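Local coordinates for protein tryptophan decarboxylase 1 (Oryza sativa subsp. japonica, PDB 6KHO) that catalyses the pyridoxal 5'-phosphate-dependent decarboxylation of L-tryptophan to tryptamine and of 5-hydroxy-L-tryptophan to serotonin, working as a homodimer, at residues 140-145 with 387-392; 279-284 with 319-324; 426-431 with 476-481; 463-468 with 502-507. All coordinates share one frame; numbering follows the deposited sequence.

Contact 1. Residues 140-145 with 387-392; sequences VLALDW and LKLWMV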
loop_
_atom_site.group_PDB
_atom_site.type_symbol
_atom_site.label_atom_id
_atom_site.label_comp_id
_atom_site.label_asym_id
_atom_site.label_seq_id
_atom_site.Cartn_x
_atom_site.Cartn_y
_atom_site.Cartn_z
ATOM N N VAL A 140 15.932 3.348 -5.212
ATOM C CA VAL A 140 16.924 2.450 -5.804
ATOM C C VAL A 140 18.177 2.386 -4.931
ATOM O O VAL A 140 18.741 1.314 -4.703
ATOM C CB VAL A 140 17.250 2.899 -7.241
ATOM C CG1 VAL A 140 18.458 2.132 -7.764
ATOM C CG2 VAL A 140 16.025 2.672 -8.148
ATOM N N LEU A 141 18.623 3.532 -4.414
ATOM C CA LEU A 141 19.831 3.537 -3.594
ATOM C C LEU A 141 19.621 2.775 -2.288
ATOM O O LEU A 141 20.488 1.997 -1.874
ATOM C CB LEU A 141 20.266 4.981 -3.318
ATOM C CG LEU A 141 21.490 5.210 -2.429
ATOM C CD1 LEU A 141 22.736 4.779 -3.153
ATOM C CD2 LEU A 141 21.599 6.677 -2.069
ATOM N N ALA A 142 18.478 2.984 -1.625
ATOM C CA ALA A 142 18.200 2.257 -0.387
ATOM C C ALA A 142 18.139 0.754 -0.638
ATOM O O ALA A 142 18.658 -0.039 0.155
ATOM C CB ALA A 142 16.886 2.742 0.243
ATOM N N LEU A 143 17.511 0.343 -1.735
ATOM C CA LEU A 143 17.468 -1.082 -2.056
ATOM C C LEU A 143 18.869 -1.639 -2.264
ATOM O O LEU A 143 19.189 -2.742 -1.803
ATOM C CB LEU A 143 16.618 -1.309 -3.302
ATOM C CG LEU A 143 15.111 -1.188 -3.089
ATOM C CD1 LEU A 143 14.415 -0.928 -4.415
ATOM C CD2 LEU A 143 14.583 -2.462 -2.399
ATOM N N ASP A 144 19.708 -0.892 -2.975
ATOM C CA ASP A 144 21.079 -1.321 -3.223
ATOM C C ASP A 144 21.873 -1.431 -1.926
ATOM O O ASP A 144 22.608 -2.404 -1.723
ATOM C CB ASP A 144 21.747 -0.348 -4.185
ATOM C CG ASP A 144 22.987 -0.928 -4.809
ATOM O OD1 ASP A 144 24.080 -0.791 -4.216
ATOM O OD2 ASP A 144 22.853 -1.550 -5.874
ATOM N N TRP A 145 21.764 -0.424 -1.048
ATOM C CA TRP A 145 22.444 -0.489 0.242
ATOM C C TRP A 145 22.013 -1.718 1.030
ATOM O O TRP A 145 22.849 -2.411 1.617
ATOM C CB TRP A 145 22.150 0.762 1.074
ATOM C CG TRP A 145 22.900 2.007 0.718
ATOM C CD1 TRP A 145 23.610 2.270 -0.424
ATOM C CD2 TRP A 145 22.987 3.189 1.526
ATOM N NE1 TRP A 145 24.133 3.547 -0.367
ATOM C CE2 TRP A 145 23.767 4.125 0.822
ATOM C CE3 TRP A 145 22.483 3.537 2.784
ATOM C CZ2 TRP A 145 24.054 5.395 1.338
ATOM C CZ3 TRP A 145 22.769 4.789 3.295
ATOM C CH2 TRP A 145 23.545 5.707 2.570
ATOM N N LEU A 387 12.689 6.991 1.614
ATOM C CA LEU A 387 13.303 7.963 2.508
ATOM C C LEU A 387 13.533 7.372 3.896
ATOM O O LEU A 387 14.637 7.477 4.449
ATOM C CB LEU A 387 12.439 9.227 2.580
ATOM C CG LEU A 387 13.043 10.391 3.372
ATOM C CD1 LEU A 387 14.372 10.824 2.764
ATOM C CD2 LEU A 387 12.080 11.570 3.416
ATOM N N LYS A 388 12.508 6.741 4.481
ATOM C CA LYS A 388 12.678 6.239 5.843
ATOM C C LYS A 388 13.690 5.102 5.890
ATOM O O LYS A 388 14.464 4.998 6.848
ATOM C CB LYS A 388 11.338 5.794 6.434
ATOM C CG LYS A 388 10.682 4.608 5.738
ATOM C CD LYS A 388 9.336 4.299 6.384
ATOM C CE LYS A 388 8.466 3.445 5.468
ATOM N NZ LYS A 388 7.138 3.158 6.105
ATOM N N LEU A 389 13.713 4.249 4.857
ATOM C CA LEU A 389 14.681 3.153 4.844
ATOM C C LEU A 389 16.113 3.680 4.730
ATOM O O LEU A 389 17.015 3.206 5.434
ATOM C CB LEU A 389 14.367 2.192 3.696
ATOM C CG LEU A 389 15.218 0.926 3.683
ATOM C CD1 LEU A 389 15.240 0.259 5.062
ATOM C CD2 LEU A 389 14.734 -0.049 2.584
ATOM N N TRP A 390 16.337 4.668 3.859
ATOM C CA TRP A 390 17.658 5.295 3.772
ATOM C C TRP A 390 18.029 5.988 5.083
ATOM O O TRP A 390 19.167 5.882 5.553
ATOM C CB TRP A 390 17.688 6.285 2.606
ATOM C CG TRP A 390 18.880 7.199 2.619
ATOM C CD1 TRP A 390 20.161 6.885 2.262
ATOM C CD2 TRP A 390 18.902 8.577 3.030
ATOM N NE1 TRP A 390 20.981 7.980 2.432
ATOM C CE2 TRP A 390 20.235 9.030 2.904
ATOM C CE3 TRP A 390 17.928 9.463 3.510
ATOM C CZ2 TRP A 390 20.615 10.341 3.212
ATOM C CZ3 TRP A 390 18.306 10.778 3.808
ATOM C CH2 TRP A 390 19.644 11.198 3.659
ATOM N N MET A 391 17.075 6.679 5.705
ATOM C CA MET A 391 17.389 7.396 6.943
ATOM C C MET A 391 17.806 6.444 8.059
ATOM O O MET A 391 18.667 6.780 8.883
ATOM C CB MET A 391 16.193 8.223 7.375
ATOM C CG MET A 391 16.072 9.524 6.613
ATOM S SD MET A 391 15.098 10.705 7.562
ATOM C CE MET A 391 15.292 12.153 6.527
ATOM N N VAL A 392 17.192 5.264 8.118
ATOM C CA VAL A 392 17.569 4.277 9.127
ATOM C C VAL A 392 19.012 3.825 8.910
ATOM O O VAL A 392 19.827 3.819 9.844
ATOM C CB VAL A 392 16.588 3.086 9.101
ATOM C CG1 VAL A 392 17.184 1.881 9.825
ATOM C CG2 VAL A 392 15.258 3.493 9.721
#

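Contact 2. Residues 279-284 with 319-324; sequences DPVGAV and ERVDSI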
loop_
_atom_site.group_PDB
_atom_site.type_symbol
_atom_site.label_atom_id
_atom_site.label_comp_id
_atom_site.label_asym_id
_atom_site.label_seq_id
_atom_site.Cartn_x
_atom_site.Cartn_y
_atom_site.Cartn_z
ATOM N N ASP A 279 13.330 -23.232 5.023
ATOM C CA ASP A 279 13.398 -24.105 3.856
ATOM C C ASP A 279 14.807 -24.069 3.259
ATOM O O ASP A 279 15.454 -23.016 3.260
ATOM C CB ASP A 279 12.361 -23.675 2.803
ATOM C CG ASP A 279 10.906 -23.854 3.275
ATOM O OD1 ASP A 279 10.674 -24.564 4.283
ATOM O OD2 ASP A 279 9.983 -23.298 2.627
ATOM N N PRO A 280 15.320 -25.207 2.742
ATOM C CA PRO A 280 16.670 -25.206 2.155
ATOM C C PRO A 280 16.665 -24.601 0.759
ATOM O O PRO A 280 16.261 -25.260 -0.210
ATOM C CB PRO A 280 17.038 -26.695 2.129
ATOM C CG PRO A 280 15.713 -27.386 1.954
ATOM C CD PRO A 280 14.669 -26.529 2.632
ATOM N N VAL A 281 17.122 -23.348 0.650
ATOM C CA VAL A 281 16.844 -22.540 -0.537
ATOM C C VAL A 281 17.497 -23.143 -1.776
ATOM O O VAL A 281 16.855 -23.289 -2.823
ATOM C CB VAL A 281 17.302 -21.085 -0.315
ATOM C CG1 VAL A 281 17.211 -20.303 -1.607
ATOM C CG2 VAL A 281 16.473 -20.415 0.793
ATOM N N GLY A 282 18.791 -23.465 -1.688
ATOM C CA GLY A 282 19.479 -24.017 -2.844
ATOM C C GLY A 282 18.869 -25.323 -3.322
ATOM O O GLY A 282 18.645 -25.519 -4.521
ATOM N N ALA A 283 18.576 -26.229 -2.390
ATOM C CA ALA A 283 18.009 -27.514 -2.787
ATOM C C ALA A 283 16.639 -27.349 -3.442
ATOM O O ALA A 283 16.299 -28.104 -4.360
ATOM C CB ALA A 283 17.914 -28.444 -1.577
ATOM N N VAL A 284 15.853 -26.362 -3.001
ATOM C CA VAL A 284 14.548 -26.111 -3.612
ATOM C C VAL A 284 14.713 -25.582 -5.032
ATOM O O VAL A 284 13.994 -25.990 -5.951
ATOM C CB VAL A 284 13.732 -25.133 -2.741
ATOM C CG1 VAL A 284 12.506 -24.615 -3.494
ATOM C CG2 VAL A 284 13.305 -25.815 -1.459
ATOM N N GLU A 319 21.348 -17.195 -4.980
ATOM C CA GLU A 319 21.852 -16.876 -6.309
ATOM C C GLU A 319 21.192 -17.702 -7.409
ATOM O O GLU A 319 21.376 -17.385 -8.588
ATOM C CB GLU A 319 23.376 -17.067 -6.354
ATOM C CG GLU A 319 23.837 -18.518 -6.266
ATOM C CD GLU A 319 23.984 -19.007 -4.828
ATOM O OE1 GLU A 319 23.520 -18.313 -3.887
ATOM O OE2 GLU A 319 24.561 -20.101 -4.640
ATOM N N ARG A 320 20.429 -18.739 -7.064
ATOM C CA ARG A 320 19.753 -19.563 -8.054
ATOM C C ARG A 320 18.237 -19.384 -8.073
ATOM O O ARG A 320 17.571 -20.084 -8.839
ATOM C CB ARG A 320 20.093 -21.042 -7.823
ATOM C CG ARG A 320 21.589 -21.329 -7.864
ATOM C CD ARG A 320 21.890 -22.790 -8.230
ATOM N NE ARG A 320 21.563 -23.715 -7.147
ATOM C CZ ARG A 320 22.222 -23.791 -5.992
ATOM N NH1 ARG A 320 23.256 -22.995 -5.746
ATOM N NH2 ARG A 320 21.850 -24.680 -5.081
ATOM N N VAL A 321 17.673 -18.476 -7.279
ATOM C CA VAL A 321 16.233 -18.267 -7.269
ATOM C C VAL A 321 15.898 -17.066 -8.146
ATOM O O VAL A 321 16.771 -16.330 -8.591
ATOM C CB VAL A 321 15.670 -18.091 -5.838
ATOM C CG1 VAL A 321 16.065 -19.260 -4.964
ATOM C CG2 VAL A 321 16.129 -16.776 -5.238
ATOM N N ASP A 322 14.612 -16.878 -8.422
ATOM C CA ASP A 322 14.199 -15.781 -9.285
ATOM C C ASP A 322 13.909 -14.491 -8.526
ATOM O O ASP A 322 14.052 -13.399 -9.095
ATOM C CB ASP A 322 12.965 -16.196 -10.072
ATOM C CG ASP A 322 13.284 -17.298 -11.060
ATOM O OD1 ASP A 322 13.879 -16.978 -12.103
ATOM O OD2 ASP A 322 12.983 -18.463 -10.771
ATOM N N SER A 323 13.506 -14.594 -7.265
ATOM C CA SER A 323 13.076 -13.416 -6.525
ATOM C C SER A 323 13.134 -13.718 -5.036
ATOM O O SER A 323 13.064 -14.875 -4.616
ATOM C CB SER A 323 11.671 -12.991 -6.941
ATOM O OG SER A 323 10.755 -14.048 -6.748
ATOM N N ILE A 324 13.266 -12.656 -4.243
ATOM C CA ILE A 324 13.331 -12.773 -2.789
ATOM C C ILE A 324 12.763 -11.485 -2.207
ATOM O O ILE A 324 12.997 -10.397 -2.740
ATOM C CB ILE A 324 14.774 -13.037 -2.292
ATOM C CG1 ILE A 324 14.837 -13.040 -0.755
ATOM C CG2 ILE A 324 15.736 -12.004 -2.829
ATOM C CD1 ILE A 324 16.103 -13.693 -0.180
#

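Contact 3. Residues 426-431 with 476-481; sequences EVVVPR and TVVGGR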
loop_
_atom_site.group_PDB
_atom_site.type_symbol
_atom_site.label_atom_id
_atom_site.label_comp_id
_atom_site.label_asym_id
_atom_site.label_seq_id
_atom_site.Cartn_x
_atom_site.Cartn_y
_atom_site.Cartn_z
ATOM N N GLU A 426 8.735 -27.546 27.818
ATOM C CA GLU A 426 9.602 -28.025 26.752
ATOM C C GLU A 426 9.693 -26.976 25.654
ATOM O O GLU A 426 8.722 -26.266 25.380
ATOM C CB GLU A 426 9.108 -29.354 26.162
ATOM C CG GLU A 426 7.661 -29.362 25.695
ATOM C CD GLU A 426 7.271 -30.686 25.046
ATOM O OE1 GLU A 426 8.190 -31.406 24.596
ATOM O OE2 GLU A 426 6.057 -31.001 24.984
ATOM N N VAL A 427 10.873 -26.870 25.048
ATOM C CA VAL A 427 11.067 -26.060 23.850
ATOM C C VAL A 427 10.754 -26.951 22.656
ATOM O O VAL A 427 11.402 -27.981 22.461
ATOM C CB VAL A 427 12.494 -25.499 23.770
ATOM C CG1 VAL A 427 12.737 -24.848 22.410
ATOM C CG2 VAL A 427 12.735 -24.493 24.898
ATOM N N VAL A 428 9.764 -26.550 21.859
ATOM C CA VAL A 428 9.164 -27.465 20.895
ATOM C C VAL A 428 10.046 -27.655 19.657
ATOM O O VAL A 428 10.154 -28.766 19.131
ATOM C CB VAL A 428 7.754 -26.969 20.534
ATOM C CG1 VAL A 428 7.233 -27.680 19.299
ATOM C CG2 VAL A 428 6.819 -27.189 21.712
ATOM N N VAL A 429 10.677 -26.595 19.158
ATOM C CA VAL A 429 11.567 -26.708 18.002
ATOM C C VAL A 429 12.854 -25.956 18.316
ATOM O O VAL A 429 12.893 -25.130 19.238
ATOM C CB VAL A 429 10.914 -26.162 16.708
ATOM C CG1 VAL A 429 9.652 -26.940 16.346
ATOM C CG2 VAL A 429 10.633 -24.645 16.836
ATOM N N PRO A 430 13.928 -26.223 17.570
ATOM C CA PRO A 430 15.144 -25.416 17.744
ATOM C C PRO A 430 14.867 -23.960 17.402
ATOM O O PRO A 430 14.066 -23.654 16.518
ATOM C CB PRO A 430 16.140 -26.043 16.759
ATOM C CG PRO A 430 15.596 -27.408 16.462
ATOM C CD PRO A 430 14.111 -27.306 16.587
ATOM N N ARG A 431 15.522 -23.058 18.133
ATOM C CA ARG A 431 15.362 -21.620 17.927
ATOM C C ARG A 431 16.410 -21.142 16.925
ATOM O O ARG A 431 17.612 -21.245 17.185
ATOM C CB ARG A 431 15.491 -20.864 19.254
ATOM C CG ARG A 431 15.470 -19.325 19.138
ATOM C CD ARG A 431 16.208 -18.655 20.303
ATOM N NE ARG A 431 17.564 -19.179 20.431
ATOM C CZ ARG A 431 18.573 -18.861 19.623
ATOM N NH1 ARG A 431 18.389 -17.998 18.628
ATOM N NH2 ARG A 431 19.768 -19.409 19.803
ATOM N N THR A 476 0.222 -21.134 18.530
ATOM C CA THR A 476 0.286 -21.777 17.230
ATOM C C THR A 476 0.138 -23.276 17.457
ATOM O O THR A 476 0.078 -23.746 18.596
ATOM C CB THR A 476 1.591 -21.421 16.504
ATOM O OG1 THR A 476 1.514 -21.836 15.137
ATOM C CG2 THR A 476 2.777 -22.073 17.178
ATOM N N VAL A 477 0.078 -24.024 16.357
ATOM C CA VAL A 477 -0.066 -25.479 16.384
ATOM C C VAL A 477 1.135 -26.082 15.668
ATOM O O VAL A 477 1.330 -25.836 14.470
ATOM C CB VAL A 477 -1.375 -25.941 15.724
ATOM C CG1 VAL A 477 -1.412 -27.467 15.652
ATOM C CG2 VAL A 477 -2.590 -25.399 16.473
ATOM N N VAL A 478 1.931 -26.869 16.393
ATOM C CA VAL A 478 3.157 -27.473 15.875
ATOM C C VAL A 478 3.052 -28.982 16.061
ATOM O O VAL A 478 3.121 -29.478 17.194
ATOM C CB VAL A 478 4.407 -26.935 16.581
ATOM C CG1 VAL A 478 5.646 -27.613 16.030
ATOM C CG2 VAL A 478 4.492 -25.410 16.449
ATOM N N GLY A 479 2.919 -29.715 14.955
ATOM C CA GLY A 479 2.765 -31.153 15.033
ATOM C C GLY A 479 1.587 -31.556 15.896
ATOM O O GLY A 479 1.744 -32.309 16.863
ATOM N N GLY A 480 0.410 -31.025 15.573
ATOM C CA GLY A 480 -0.818 -31.352 16.272
ATOM C C GLY A 480 -0.892 -30.903 17.718
ATOM O O GLY A 480 -1.813 -31.301 18.439
ATOM N N ARG A 481 0.046 -30.062 18.157
ATOM C CA ARG A 481 0.163 -29.669 19.556
ATOM C C ARG A 481 -0.084 -28.174 19.730
ATOM O O ARG A 481 0.315 -27.365 18.884
ATOM C CB ARG A 481 1.547 -30.026 20.104
ATOM C CG ARG A 481 1.796 -31.515 20.145
ATOM C CD ARG A 481 1.530 -32.057 21.533
ATOM N NE ARG A 481 0.116 -32.029 21.924
ATOM C CZ ARG A 481 -0.854 -32.777 21.397
ATOM N NH1 ARG A 481 -0.592 -33.657 20.441
ATOM N NH2 ARG A 481 -2.099 -32.649 21.835
#

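Contact 4. Residues 463-468 with 502-507; sequences ERLNKT and WELIKK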
loop_
_atom_site.group_PDB
_atom_site.type_symbol
_atom_site.label_atom_id
_atom_site.label_comp_id
_atom_site.label_asym_id
_atom_site.label_seq_id
_atom_site.Cartn_x
_atom_site.Cartn_y
_atom_site.Cartn_z
ATOM N N GLU A 463 -4.307 -17.454 28.148
ATOM C CA GLU A 463 -5.393 -16.523 28.430
ATOM C C GLU A 463 -5.201 -15.853 29.784
ATOM O O GLU A 463 -5.659 -14.722 29.982
ATOM C CB GLU A 463 -6.739 -17.251 28.344
ATOM C CG GLU A 463 -6.964 -17.935 26.985
ATOM C CD GLU A 463 -8.229 -18.790 26.918
ATOM O OE1 GLU A 463 -8.939 -18.722 25.888
ATOM O OE2 GLU A 463 -8.508 -19.541 27.879
ATOM N N ARG A 464 -4.491 -16.518 30.701
ATOM C CA ARG A 464 -4.187 -15.952 32.011
ATOM C C ARG A 464 -3.072 -14.918 31.936
ATOM O O ARG A 464 -3.120 -13.903 32.633
ATOM C CB ARG A 464 -3.806 -17.069 32.982
ATOM C CG ARG A 464 -5.003 -17.692 33.671
ATOM C CD ARG A 464 -4.595 -18.731 34.698
ATOM N NE ARG A 464 -5.772 -19.313 35.334
ATOM C CZ ARG A 464 -5.777 -19.849 36.550
ATOM N NH1 ARG A 464 -4.663 -19.882 37.273
ATOM N NH2 ARG A 464 -6.901 -20.351 37.042
ATOM N N LEU A 465 -2.045 -15.164 31.124
ATOM C CA LEU A 465 -1.015 -14.147 30.956
ATOM C C LEU A 465 -1.596 -12.888 30.321
ATOM O O LEU A 465 -1.251 -11.770 30.719
ATOM C CB LEU A 465 0.142 -14.705 30.131
ATOM C CG LEU A 465 0.872 -15.892 30.771
ATOM C CD1 LEU A 465 1.621 -16.706 29.731
ATOM C CD2 LEU A 465 1.825 -15.438 31.871
ATOM N N ASN A 466 -2.533 -13.050 29.379
ATOM C CA ASN A 466 -3.089 -11.895 28.672
ATOM C C ASN A 466 -4.006 -11.053 29.562
ATOM O O ASN A 466 -4.020 -9.822 29.441
ATOM C CB ASN A 466 -3.832 -12.348 27.419
ATOM C CG ASN A 466 -2.892 -12.926 26.355
ATOM O OD1 ASN A 466 -1.668 -12.767 26.431
ATOM N ND2 ASN A 466 -3.464 -13.607 25.374
ATOM N N LYS A 467 -4.793 -11.685 30.447
ATOM C CA LYS A 467 -5.670 -10.907 31.329
ATOM C C LYS A 467 -4.871 -10.060 32.309
ATOM O O LYS A 467 -5.375 -9.041 32.796
ATOM C CB LYS A 467 -6.619 -11.830 32.103
ATOM C CG LYS A 467 -5.887 -12.859 32.952
ATOM C CD LYS A 467 -6.760 -13.532 34.013
ATOM C CE LYS A 467 -5.889 -14.182 35.088
ATOM N NZ LYS A 467 -4.957 -13.196 35.710
ATOM N N THR A 468 -3.630 -10.462 32.584
ATOM C CA THR A 468 -2.739 -9.712 33.465
ATOM C C THR A 468 -2.479 -8.292 32.955
ATOM O O THR A 468 -2.336 -7.352 33.749
ATOM C CB THR A 468 -1.433 -10.495 33.596
ATOM O OG1 THR A 468 -1.606 -11.541 34.563
ATOM C CG2 THR A 468 -0.310 -9.633 34.022
ATOM N N TRP A 502 9.268 -14.347 32.128
ATOM C CA TRP A 502 9.477 -15.737 32.519
ATOM C C TRP A 502 8.946 -15.997 33.923
ATOM O O TRP A 502 8.247 -16.991 34.164
ATOM C CB TRP A 502 10.960 -16.091 32.441
ATOM C CG TRP A 502 11.243 -17.504 32.880
ATOM C CD1 TRP A 502 12.168 -17.909 33.799
ATOM C CD2 TRP A 502 10.597 -18.700 32.406
ATOM N NE1 TRP A 502 12.139 -19.284 33.930
ATOM C CE2 TRP A 502 11.182 -19.792 33.089
ATOM C CE3 TRP A 502 9.581 -18.955 31.472
ATOM C CZ2 TRP A 502 10.785 -21.118 32.865
ATOM C CZ3 TRP A 502 9.190 -20.274 31.250
ATOM C CH2 TRP A 502 9.791 -21.336 31.949
ATOM N N GLU A 503 9.268 -15.102 34.865
ATOM C CA GLU A 503 8.748 -15.225 36.225
ATOM C C GLU A 503 7.226 -15.249 36.234
ATOM O O GLU A 503 6.616 -16.012 36.991
ATOM C CB GLU A 503 9.268 -14.082 37.096
ATOM C CG GLU A 503 10.781 -14.031 37.205
ATOM C CD GLU A 503 11.369 -15.314 37.754
ATOM O OE1 GLU A 503 10.763 -15.899 38.677
ATOM O OE2 GLU A 503 12.437 -15.741 37.266
ATOM N N LEU A 504 6.595 -14.435 35.389
ATOM C CA LEU A 504 5.137 -14.394 35.371
ATOM C C LEU A 504 4.558 -15.686 34.804
ATOM O O LEU A 504 3.514 -16.163 35.270
ATOM C CB LEU A 504 4.654 -13.177 34.579
ATOM C CG LEU A 504 3.141 -13.102 34.366
ATOM C CD1 LEU A 504 2.443 -13.000 35.711
ATOM C CD2 LEU A 504 2.738 -11.948 33.453
ATOM N N ILE A 505 5.228 -16.272 33.805
ATOM C CA ILE A 505 4.819 -17.578 33.288
ATOM C C ILE A 505 4.967 -18.644 34.367
ATOM O O ILE A 505 4.038 -19.419 34.628
ATOM C CB ILE A 505 5.635 -17.946 32.032
ATOM C CG1 ILE A 505 5.299 -17.018 30.855
ATOM C CG2 ILE A 505 5.397 -19.407 31.646
ATOM C CD1 ILE A 505 6.426 -16.886 29.842
ATOM N N LYS A 506 6.150 -18.714 34.989
ATOM C CA LYS A 506 6.374 -19.661 36.079
ATOM C C LYS A 506 5.321 -19.501 37.168
ATOM O O LYS A 506 4.693 -20.478 37.594
ATOM C CB LYS A 506 7.776 -19.470 36.663
ATOM C CG LYS A 506 8.873 -20.087 35.828
ATOM C CD LYS A 506 10.140 -20.299 36.633
ATOM C CE LYS A 506 10.503 -19.059 37.421
ATOM N NZ LYS A 506 11.884 -19.154 37.982
ATOM N N LYS A 507 5.095 -18.261 37.605
ATOM C CA LYS A 507 4.165 -18.003 38.698
ATOM C C LYS A 507 2.747 -18.411 38.322
ATOM O O LYS A 507 2.058 -19.084 39.095
ATOM C CB LYS A 507 4.230 -16.522 39.082
ATOM C CG LYS A 507 3.136 -16.029 39.995
ATOM C CD LYS A 507 3.433 -14.599 40.438
ATOM C CE LYS A 507 2.371 -14.073 41.388
ATOM N NZ LYS A 507 2.945 -13.086 42.354
#

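Contact 1. Residues 140-145 with 387-392
Leu389 makes the first contact along residues 387-392: its branch CD2 rests 4.2 Å from CB of Ala142, the small residue that helix 133-149 turns toward its partner. At Trp390 the backbones come nearest, CA to CA of Ala142 being 5.2 Å. The same alanine methyl lies 4.1 Å from N of Trp390 and also meets CB of that residue, which is how the segment axes can approach to 8.9 Å at a crossing angle of 44°. Both helices belong to the fold type I architecture of group II decarboxylases, and helix 386-420 runs on from here toward the C-terminal antiparallel sheet. With its CG anti to the backbone N (chi1 167°), the Trp390 indole lies alongside that of Trp145, the two pointing the same way. The pyrrole edge does the touching: NE1 of Trp390 is 3.4 Å from CH2 of Trp145, and CD1 of Trp390 is 3.5 Å from CZ3 of Trp145. The ring planes meet at 48°, an oblique pairing. Leu141 CG sits above one face of the Trp145 ring, toward its rim, and NE1 of Trp145 donates to O of Arg67 of the second subunit. An alanine in place of Trp145 would probably open a gap beside the Trp390 pyrrole edge and leave that intersubunit carbonyl without its donor. Trp390 also packs on Glu83 of the second subunit.

Contact 2. Residues 279-284 with 319-324
Arg320 lies across the first turn of helix 281-289 and touches it at Gly282. That helix is the connection in a beta-alpha-beta crossover between the parallel strands 262-269 and 294-298 of the large central sheet, and Arg320 stands just before strand 323-326, the next parallel strand. From CA, the bond to CB of Arg320 already points toward the helix. CG is set anti to the carbonyl carbon (chi1 -57°), and the chain then bends at chi3 (-72°), which turns the guanidinium back to Gly282. NE is taken by a salt bridge to Asp286, one turn further along the same helix. CZ comes within 4.2 Å of CA of Gly282. NH1 is bridged to OE2 of the preceding Glu319 at 3.4 Å, giving the cation two carboxylates, which are likely to balance its charge at this solvent-exposed residue. NH2 ends 3.3 Å from CA of Gly282, approaching obliquely. A beta carbon at Gly282 would fall 2.8 Å from NH2, too close for this pose, which is consistent with the glycine found there. The helix beneath starts at its N-cap, Pro280, whose O accepts the N of Val284 at 3.0 Å. Deeper in, beside Val297 of strand 294-298, the side chains of Val281 and Val321 cross at about a right angle, joined by a single pair of methyls, Val281 CG1 and Val321 CG1, 3.7 Å apart.

Contact 3. Residues 426-431 with 476-481
Apolar contact between Val428, Val429 and Val478 is the whole of the meeting across these segments. CG1 of Val478, placed anti to the backbone N (chi1 179°), lies 3.6 Å from CG1 of Val428 and 4.1 Å from CG1 of Val429, so one methyl serves two partners. Val428 and Val478 lie alongside one another, pointing opposite ways, and CG1 of Val428 also comes to 4.0 Å from CB of Val478. Both pack on Val483, bridging the outermost strands, 425-427 and 474-478, of the four-stranded antiparallel sheet.

Backbone hydrogen bonds stay within residues 476-481. Val478 N donates to Arg481 O at 3.0 Å, and Arg481 N returns a longer bond to Val478 O at 3.3 Å. They close a beta-hairpin whose Gly479 and Gly480 both have positive phi, close to a type I' turn.

Charged groups find partners elsewhere: Glu426 with Arg439, Arg481 with Glu451 and Asp455. OE2 of Glu426 and NE of Arg481 remain 6.8 Å apart. With no polar bond joining the segments, the contact itself is non-directional and rests on the fit of branched methyls, while the hairpin and sheet bonds place the backbones.

Contact 4. Residues 463-468 with 502-507
Leu465 carries its CG anti to the carbonyl carbon (chi1 -62°), and Leu504 carries its own anti to the backbone N (chi1 174°); these settings lay two side chains from crossing helices against each other, heading opposite ways. CD2 of Leu465 lies 3.7 Å from CG of Leu504 and 3.9 Å from its CD2, nestled against the branch point as well as one methyl. The other branch, CD1 of Leu465, meets CG1 of Ile505 at 3.9 Å, the two chains crossing obliquely. CD2 of Leu465 also reaches CG1 of Ile505, so this methyl lies between the two residues.

Toward the end of 463-468, Thr468 and Leu504 approach tip to tip, with Thr468 CG2 3.9 Å from Leu504 CD2. The threonine's polar branch takes no part in this: OG1 turns back along its own helix and makes a weak hydrogen bond to O of Arg464 at 3.4 Å. This leaves CG2, anti to the backbone N, facing Leu504.

No hydrogen bond spans the interface, and the segment axes stay 10.5 Å apart at a crossing angle of 125°, a spacing bridged by Leu465, Leu504, Ile505 and Thr468. Helices 451-468 and 495-513 both belong to the C-terminal part, where helices pack on the four-stranded antiparallel sheet. Ile505 continues the packing onto Phe415 of helix 386-420, while Trp502 stacks edge-to-face with Phe425 of the edge strand 425-427.

Contacts 1 and 2 belong to the cofactor-binding part of the chain, contact 2 nested within the loop that contact 1 closes; their centres are 24 Å apart. Contacts 3 and 4 interleave along the sequence in the C-terminal part, with centres 19 Å apart, and helix 451-468 is followed in the chain by strand 474-478. Helix 386-420 leads from contact 1 to strand 425-427 of contact 3, although those centres are 36 Å apart. Three contacts bring a side chain near an active-site group: that of Leu389 is about 11 Å from the Lys330 side chain, that of Val281 about 12 Å from a bound PLP, and that of Val478 about 10 Å from the Thr273 side chain. Contact 4 lies away from it.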